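Local coordinates for protein levoglucosan dehydrogenase (Pseudarthrobacter phenanthrenivorans, PDB 6A3F) that catalyses the NAD(+)-dependent oxidation of levoglucosan to 3-dehydrolevoglucosan as a homotetramer of the Gfo/Idh/MocA family, at residues 203-207 against 264-268; 177-183 against 210-214; 215-219 against 385-390. One frame throughout, in Å; residues are numbered along the deposited sequence.

Contact 1: residues 203-207 against 264-268; sequences GSGAL and VDDEV
The carboxylate of Asp265 is the flat group that meets the start of helix 206-221, and its two oxygens are approached differently. Gly205 N comes from above the plane, its N-H reaching Asp265 OD1 at 2.9 Å from 43° out of that plane. Leu207 N uses the syn lone pair of Asp265 OD2, at 2.8 Å. Next to this oxygen lies the methyl of Ala206, with CB 3.6 Å from Asp265 OD2. Asp265 CG sits between its backbone N and carbonyl carbon (chi1 60°), a torsion that turns the carboxylate to the helix start. Between the two carboxylate bonds, Ala206 N donates to Asp265 O at 3.0 Å, so one residue takes three successive N-H groups. Gly205 is the N-cap; its CA rests against Val264 CG2 at 3.7 Å and approaches Asp265 O in a CA-H...O contact. Val268 CG1 packs on Leu207 CA. Where the chain enters strand 267-274, Asp266 and Glu267 pair opposite Ser233 of strand 225-233 as a classic beta bulge, and the Asp266 carboxylate binds the backbone N of Trp235. A buried carboxylate gripped by N-H groups at a helix N-terminus is probably stabilised as the anion by the helix dipole.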
# COMPACT_ATOMS: atom_id res chain seq x y z
N GLY B 203 35.39 -7.43 7.31
CA GLY B 203 35.96 -6.31 6.55
C GLY B 203 35.19 -5.02 6.78
O GLY B 203 35.79 -3.96 7.03
N SER B 204 33.86 -5.13 6.71
CA SER B 204 32.93 -4.04 7.04
C SER B 204 31.62 -4.65 7.52
O SER B 204 31.51 -5.84 7.53
CB SER B 204 32.71 -3.12 5.84
OG SER B 204 32.09 -3.83 4.76
N GLY B 205 30.65 -3.81 7.90
CA GLY B 205 29.38 -4.23 8.51
C GLY B 205 28.25 -4.15 7.50
O GLY B 205 28.27 -4.91 6.53
N ALA B 206 27.35 -3.18 7.68
CA ALA B 206 26.23 -2.97 6.70
C ALA B 206 26.78 -2.73 5.29
O ALA B 206 26.27 -3.30 4.30
CB ALA B 206 25.37 -1.83 7.16
N LEU B 207 27.85 -1.95 5.18
CA LEU B 207 28.44 -1.67 3.88
C LEU B 207 28.66 -2.96 3.07
O LEU B 207 28.10 -3.10 2.00
CB LEU B 207 29.73 -0.89 4.09
CG LEU B 207 30.51 -0.63 2.82
CD1 LEU B 207 29.69 0.15 1.80
CD2 LEU B 207 31.82 0.09 3.12
N VAL B 264 32.80 -2.17 13.21
CA VAL B 264 32.34 -1.99 11.86
C VAL B 264 31.14 -1.07 11.93
O VAL B 264 30.64 -0.82 12.99
CB VAL B 264 31.97 -3.30 11.16
CG1 VAL B 264 33.20 -4.15 10.94
CG2 VAL B 264 30.88 -4.05 11.91
N ASP B 265 30.70 -0.65 10.74
CA ASP B 265 29.57 0.21 10.57
C ASP B 265 28.26 -0.60 10.72
O ASP B 265 28.17 -1.69 10.17
CB ASP B 265 29.67 0.82 9.16
CG ASP B 265 29.67 -0.23 8.05
OD1 ASP B 265 30.66 -0.95 7.88
OD2 ASP B 265 28.66 -0.34 7.29
N ASP B 266 27.30 -0.03 11.45
CA ASP B 266 25.89 -0.49 11.49
C ASP B 266 25.07 0.15 10.33
O ASP B 266 24.01 -0.38 9.95
CB ASP B 266 25.22 -0.10 12.79
CG ASP B 266 25.66 -0.98 13.98
OD1 ASP B 266 26.02 -2.18 13.79
OD2 ASP B 266 25.64 -0.38 15.09
N GLU B 267 25.62 1.21 9.75
CA GLU B 267 24.87 2.05 8.83
C GLU B 267 25.83 2.82 7.93
O GLU B 267 26.89 3.29 8.41
CB GLU B 267 23.98 3.02 9.60
CG GLU B 267 23.11 3.90 8.70
CD GLU B 267 21.94 4.57 9.41
OE1 GLU B 267 21.46 4.01 10.38
OE2 GLU B 267 21.52 5.68 8.99
N VAL B 268 25.47 2.90 6.63
CA VAL B 268 26.21 3.65 5.68
C VAL B 268 25.23 4.51 4.88
O VAL B 268 24.18 4.04 4.47
CB VAL B 268 27.05 2.75 4.75
CG1 VAL B 268 26.22 1.71 4.01
CG2 VAL B 268 27.85 3.58 3.75

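Contact 2: residues 177-183 against 210-214; sequences FRGTYLQ and IATHV
Ile210 lays its CG2 methyl over the centre of the Tyr181 ring, 3.7 Å from the centroid, a CH-pi contact. Its CB covers the same ring nearer the root, 3.6 Å from Tyr181 CD2. With Tyr181 CG anti to the backbone N (chi1 -161°), the tyrosine side chain reaches the helix and crosses that of Ile210 at about a right angle. His213 comes to the rim of the tyrosine: its CB lies at the ring edge, in plane, and its CD2 is 3.7 Å from Tyr181 CE2. The two rings meet rim to rim, with their planes 38° apart. Val214 spreads both methyls along the strand, CG2 touching Tyr181 CB at 3.6 Å and CG1 resting on Gly179 C at 3.6 Å. Gly179, with no side chain, lets that methyl sit directly on the strand backbone.

Helix 206-221 packs on one face of the large mixed sheet of the C-terminal substrate-binding alpha/beta domain, roughly antiparallel to strand 177-182; the axes of that strand and helix 210-214 come within 7.6 Å, their N-to-C directions 150° apart. Val282 of the adjacent strand 279-285 extends the surface under Val214.

Gln183 and His213 both bind levoglucosan. Ile210 CG2 also touches the Gln183 amide, 3.4 Å from OE1, which has a weak hydrogen bond to Trp185 NE1, while NE2 makes another weak one to Asn293 OD1. That same Asn293 oxygen accepts a hydrogen bond from Tyr181 OH, tying the ring beneath Ile210 to the substrate-binding glutamine. His213 is set edge-to-face with Tyr153, another levoglucosan-binding residue, and its side chain also touches Lys124, which binds both levoglucosan and NADH.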
# COMPACT_ATOMS: atom_id res chain seq x y z
N PHE B 177 19.07 8.26 -8.90
CA PHE B 177 18.89 6.94 -8.31
C PHE B 177 18.95 7.05 -6.79
O PHE B 177 19.81 7.73 -6.23
CB PHE B 177 19.97 5.95 -8.82
CG PHE B 177 20.04 4.61 -8.12
CD1 PHE B 177 20.70 4.46 -6.92
CD2 PHE B 177 19.38 3.50 -8.64
CE1 PHE B 177 20.72 3.23 -6.26
CE2 PHE B 177 19.46 2.26 -8.01
CZ PHE B 177 20.11 2.13 -6.81
N ARG B 178 18.02 6.36 -6.14
CA ARG B 178 17.95 6.23 -4.67
C ARG B 178 17.89 4.73 -4.41
O ARG B 178 16.98 4.09 -4.93
CB ARG B 178 16.76 7.00 -4.05
CG ARG B 178 16.50 6.71 -2.57
CD ARG B 178 17.73 7.05 -1.69
NE ARG B 178 17.44 6.94 -0.27
CZ ARG B 178 18.27 7.22 0.72
NH1 ARG B 178 19.48 7.70 0.47
NH2 ARG B 178 17.85 6.98 1.96
N GLY B 179 18.80 4.18 -3.62
CA GLY B 179 18.68 2.77 -3.27
C GLY B 179 18.92 2.53 -1.80
O GLY B 179 19.77 3.21 -1.17
N THR B 180 18.13 1.62 -1.20
CA THR B 180 18.29 1.38 0.23
C THR B 180 18.25 -0.12 0.52
O THR B 180 17.73 -0.91 -0.24
CB THR B 180 17.28 2.10 1.12
OG1 THR B 180 16.00 1.47 1.02
CG2 THR B 180 17.26 3.60 0.92
N TYR B 181 18.87 -0.48 1.67
CA TYR B 181 18.73 -1.80 2.20
C TYR B 181 18.61 -1.63 3.72
O TYR B 181 19.60 -1.39 4.41
CB TYR B 181 19.88 -2.70 1.77
CG TYR B 181 19.64 -4.19 1.88
CD1 TYR B 181 18.87 -4.76 2.88
CD2 TYR B 181 20.21 -5.04 0.96
CE1 TYR B 181 18.66 -6.13 2.94
CE2 TYR B 181 20.04 -6.41 1.04
CZ TYR B 181 19.29 -6.97 2.05
OH TYR B 181 19.15 -8.34 2.05
N LEU B 182 17.39 -1.69 4.20
CA LEU B 182 17.12 -1.44 5.64
C LEU B 182 16.72 -2.77 6.32
O LEU B 182 15.88 -3.53 5.81
CB LEU B 182 16.03 -0.39 5.78
CG LEU B 182 16.16 0.91 4.96
CD1 LEU B 182 15.06 1.88 5.33
CD2 LEU B 182 17.51 1.59 5.23
N GLN B 183 17.29 -3.00 7.50
CA GLN B 183 17.09 -4.22 8.26
C GLN B 183 17.08 -3.87 9.74
O GLN B 183 17.49 -2.75 10.12
CB GLN B 183 18.21 -5.23 8.04
CG GLN B 183 18.31 -5.79 6.64
CD GLN B 183 19.22 -6.99 6.54
OE1 GLN B 183 20.42 -6.90 6.89
NE2 GLN B 183 18.71 -8.11 5.98
N ILE B 210 25.20 -5.62 3.12
CA ILE B 210 23.88 -5.30 2.51
C ILE B 210 24.00 -4.12 1.54
O ILE B 210 23.34 -4.13 0.50
CB ILE B 210 22.77 -5.13 3.54
CG1 ILE B 210 23.12 -4.15 4.66
CG2 ILE B 210 22.34 -6.50 4.06
CD1 ILE B 210 21.98 -3.83 5.63
N ALA B 211 24.84 -3.14 1.79
CA ALA B 211 24.92 -2.09 0.76
C ALA B 211 25.44 -2.62 -0.57
O ALA B 211 25.07 -2.09 -1.62
CB ALA B 211 25.74 -0.93 1.26
N THR B 212 26.32 -3.63 -0.56
CA THR B 212 26.87 -4.17 -1.82
C THR B 212 25.73 -4.68 -2.72
O THR B 212 25.86 -4.59 -3.94
CB THR B 212 27.92 -5.25 -1.55
OG1 THR B 212 27.28 -6.20 -0.70
CG2 THR B 212 29.18 -4.72 -0.87
N HIS B 213 24.66 -5.24 -2.14
CA HIS B 213 23.51 -5.69 -2.96
C HIS B 213 22.91 -4.50 -3.72
O HIS B 213 22.55 -4.58 -4.93
CB HIS B 213 22.45 -6.38 -2.07
CG HIS B 213 22.81 -7.74 -1.60
ND1 HIS B 213 23.06 -8.74 -2.45
CD2 HIS B 213 22.88 -8.26 -0.33
CE1 HIS B 213 23.32 -9.84 -1.75
NE2 HIS B 213 23.21 -9.58 -0.45
N VAL B 214 22.78 -3.38 -3.03
CA VAL B 214 22.21 -2.16 -3.61
C VAL B 214 23.18 -1.56 -4.63
O VAL B 214 22.74 -1.08 -5.68
CB VAL B 214 21.82 -1.13 -2.54
CG1 VAL B 214 21.20 0.13 -3.16
CG2 VAL B 214 20.86 -1.77 -1.55

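Contact 3: residues 215-219 against 385-390; sequences IDMAR and QVALID
Helices 215-219 and 385-390 meet with their axes 10.8 Å apart at closest approach and their N-to-C directions 116° from one another, so they cross steeply. The backbones come nearest at Ile215 and Val386, whose CA atoms are 6.9 Å apart, and no hydrogen bond joins the two segments.

Ile215 is central to the apolar part. Its CG2, anti to the backbone N, meets Ile389 CD1 at 3.6 Å and Val386 CG2 at 4.1 Å. The two isoleucines lie antiparallel alongside one another, with Ile215 CD1 3.9 Å from Ile389 CG2. The same CD1 methyl touches the carboxylate of Asp390 at OD1, a van der Waals contact at 3.6 Å.

One turn further along, Arg219 continues this surface. Its CD packs on Ile389 CD1 at 3.9 Å, and a bend at chi3 (69°) turns the guanidinium across Gln385. There Gln385 CB lies over one face of the guanidinium, toward its rim, and CG is 3.5 Å from Arg219 NE. The aliphatic root of the glutamine thus does the touching; its amide leads away, binding Pro406 O and Ile408 N near the C-terminus. The charge of Arg219 is met by salt bridges to Asp382 and Glu224.

Phe225, at the start of strand 225-233, packs against Ile215, Arg219 and Ile389, so both helices rest on this end of a strand of the mixed sheet. On the side of Met217, helix 206-221 faces Ile295 and Phe297 of strand 294-301, while Val386 and Asp390 of helix 380-399 reach back to Thr212 one turn earlier.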
# COMPACT_ATOMS: atom_id res chain seq x y z
N ILE B 215 24.47 -1.56 -4.31
CA ILE B 215 25.49 -1.05 -5.25
C ILE B 215 25.48 -1.86 -6.54
O ILE B 215 25.50 -1.26 -7.63
CB ILE B 215 26.89 -1.02 -4.57
CG1 ILE B 215 26.89 0.02 -3.45
CG2 ILE B 215 27.99 -0.78 -5.56
CD1 ILE B 215 28.05 -0.13 -2.52
N ASP B 216 25.33 -3.19 -6.45
CA ASP B 216 25.23 -4.04 -7.63
C ASP B 216 24.03 -3.63 -8.47
O ASP B 216 24.14 -3.47 -9.73
CB ASP B 216 25.18 -5.54 -7.31
CG ASP B 216 24.95 -6.37 -8.57
OD1 ASP B 216 25.90 -6.52 -9.39
OD2 ASP B 216 23.79 -6.79 -8.82
N MET B 217 22.90 -3.38 -7.80
CA MET B 217 21.71 -2.89 -8.53
C MET B 217 21.96 -1.54 -9.21
O MET B 217 21.48 -1.36 -10.30
CB MET B 217 20.48 -2.76 -7.63
CG MET B 217 19.91 -4.07 -7.29
SD MET B 217 18.35 -3.97 -6.33
CE MET B 217 18.27 -5.69 -5.84
N ALA B 218 22.64 -0.62 -8.56
CA ALA B 218 22.94 0.69 -9.14
C ALA B 218 23.82 0.50 -10.39
O ALA B 218 23.58 1.15 -11.41
CB ALA B 218 23.59 1.58 -8.15
N ARG B 219 24.80 -0.41 -10.31
CA ARG B 219 25.69 -0.62 -11.47
C ARG B 219 24.88 -1.24 -12.62
O ARG B 219 25.07 -0.91 -13.80
CB ARG B 219 26.88 -1.47 -11.05
CG ARG B 219 27.91 -0.74 -10.21
CD ARG B 219 29.12 -1.66 -9.98
NE ARG B 219 29.86 -1.87 -11.21
CZ ARG B 219 29.89 -2.99 -11.93
NH1 ARG B 219 29.26 -4.09 -11.54
NH2 ARG B 219 30.56 -3.00 -13.07
N GLN B 385 34.83 -4.53 -8.74
CA GLN B 385 34.41 -3.15 -8.89
C GLN B 385 33.61 -2.70 -7.66
O GLN B 385 33.74 -1.57 -7.19
CB GLN B 385 33.59 -2.95 -10.17
CG GLN B 385 33.22 -1.48 -10.40
CD GLN B 385 34.44 -0.60 -10.61
OE1 GLN B 385 35.03 -0.60 -11.69
NE2 GLN B 385 34.82 0.15 -9.60
N VAL B 386 32.76 -3.58 -7.13
CA VAL B 386 32.03 -3.24 -5.92
C VAL B 386 33.02 -3.08 -4.75
O VAL B 386 32.88 -2.14 -3.94
CB VAL B 386 30.93 -4.29 -5.63
CG1 VAL B 386 30.32 -4.11 -4.25
CG2 VAL B 386 29.86 -4.23 -6.72
N ALA B 387 33.98 -3.99 -4.64
CA ALA B 387 34.98 -3.85 -3.54
C ALA B 387 35.72 -2.51 -3.63
O ALA B 387 36.04 -1.90 -2.57
CB ALA B 387 35.94 -5.03 -3.57
N LEU B 388 35.98 -2.04 -4.86
CA LEU B 388 36.67 -0.75 -5.11
C LEU B 388 35.74 0.39 -4.69
O LEU B 388 36.18 1.36 -4.09
CB LEU B 388 37.08 -0.58 -6.57
CG LEU B 388 38.25 -1.45 -7.06
CD1 LEU B 388 38.45 -1.29 -8.55
CD2 LEU B 388 39.54 -1.12 -6.31
N ILE B 389 34.42 0.20 -4.92
CA ILE B 389 33.47 1.22 -4.49
C ILE B 389 33.43 1.26 -2.97
O ILE B 389 33.45 2.33 -2.41
CB ILE B 389 32.07 0.95 -5.06
CG1 ILE B 389 32.02 1.25 -6.56
CG2 ILE B 389 31.05 1.74 -4.28
CD1 ILE B 389 30.89 0.53 -7.28
N ASP B 390 33.41 0.08 -2.34
CA ASP B 390 33.42 0.00 -0.87
C ASP B 390 34.65 0.68 -0.29
O ASP B 390 34.57 1.42 0.70
CB ASP B 390 33.40 -1.44 -0.40
CG ASP B 390 32.02 -2.10 -0.49
OD1 ASP B 390 31.12 -1.50 -1.11
OD2 ASP B 390 31.87 -3.23 0.09

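Helix 206-221 runs through all three contacts: contact 1 fixes its N-terminus, contact 2 lays its middle on the sheet, and contact 3 packs its later turns against helix 380-399. The contact centres lie about 12 Å (1 and 2), 11 Å (2 and 3) and 15 Å (1 and 3) apart. A probable hydrogen bond, Ala211 N to Ala206 O (2.9 Å), links contacts 1 and 2; Leu207 CD1 and Asp390 OD1 (3.6 Å) link 1 and 3, and Phe177 CZ and Ala218 CB (3.8 Å) link 2 and 3. Levoglucosan-binding residues lie in contact 2; Asp209, another, falls between contacts 1 and 2, its side chain about 5 Å from Gly205.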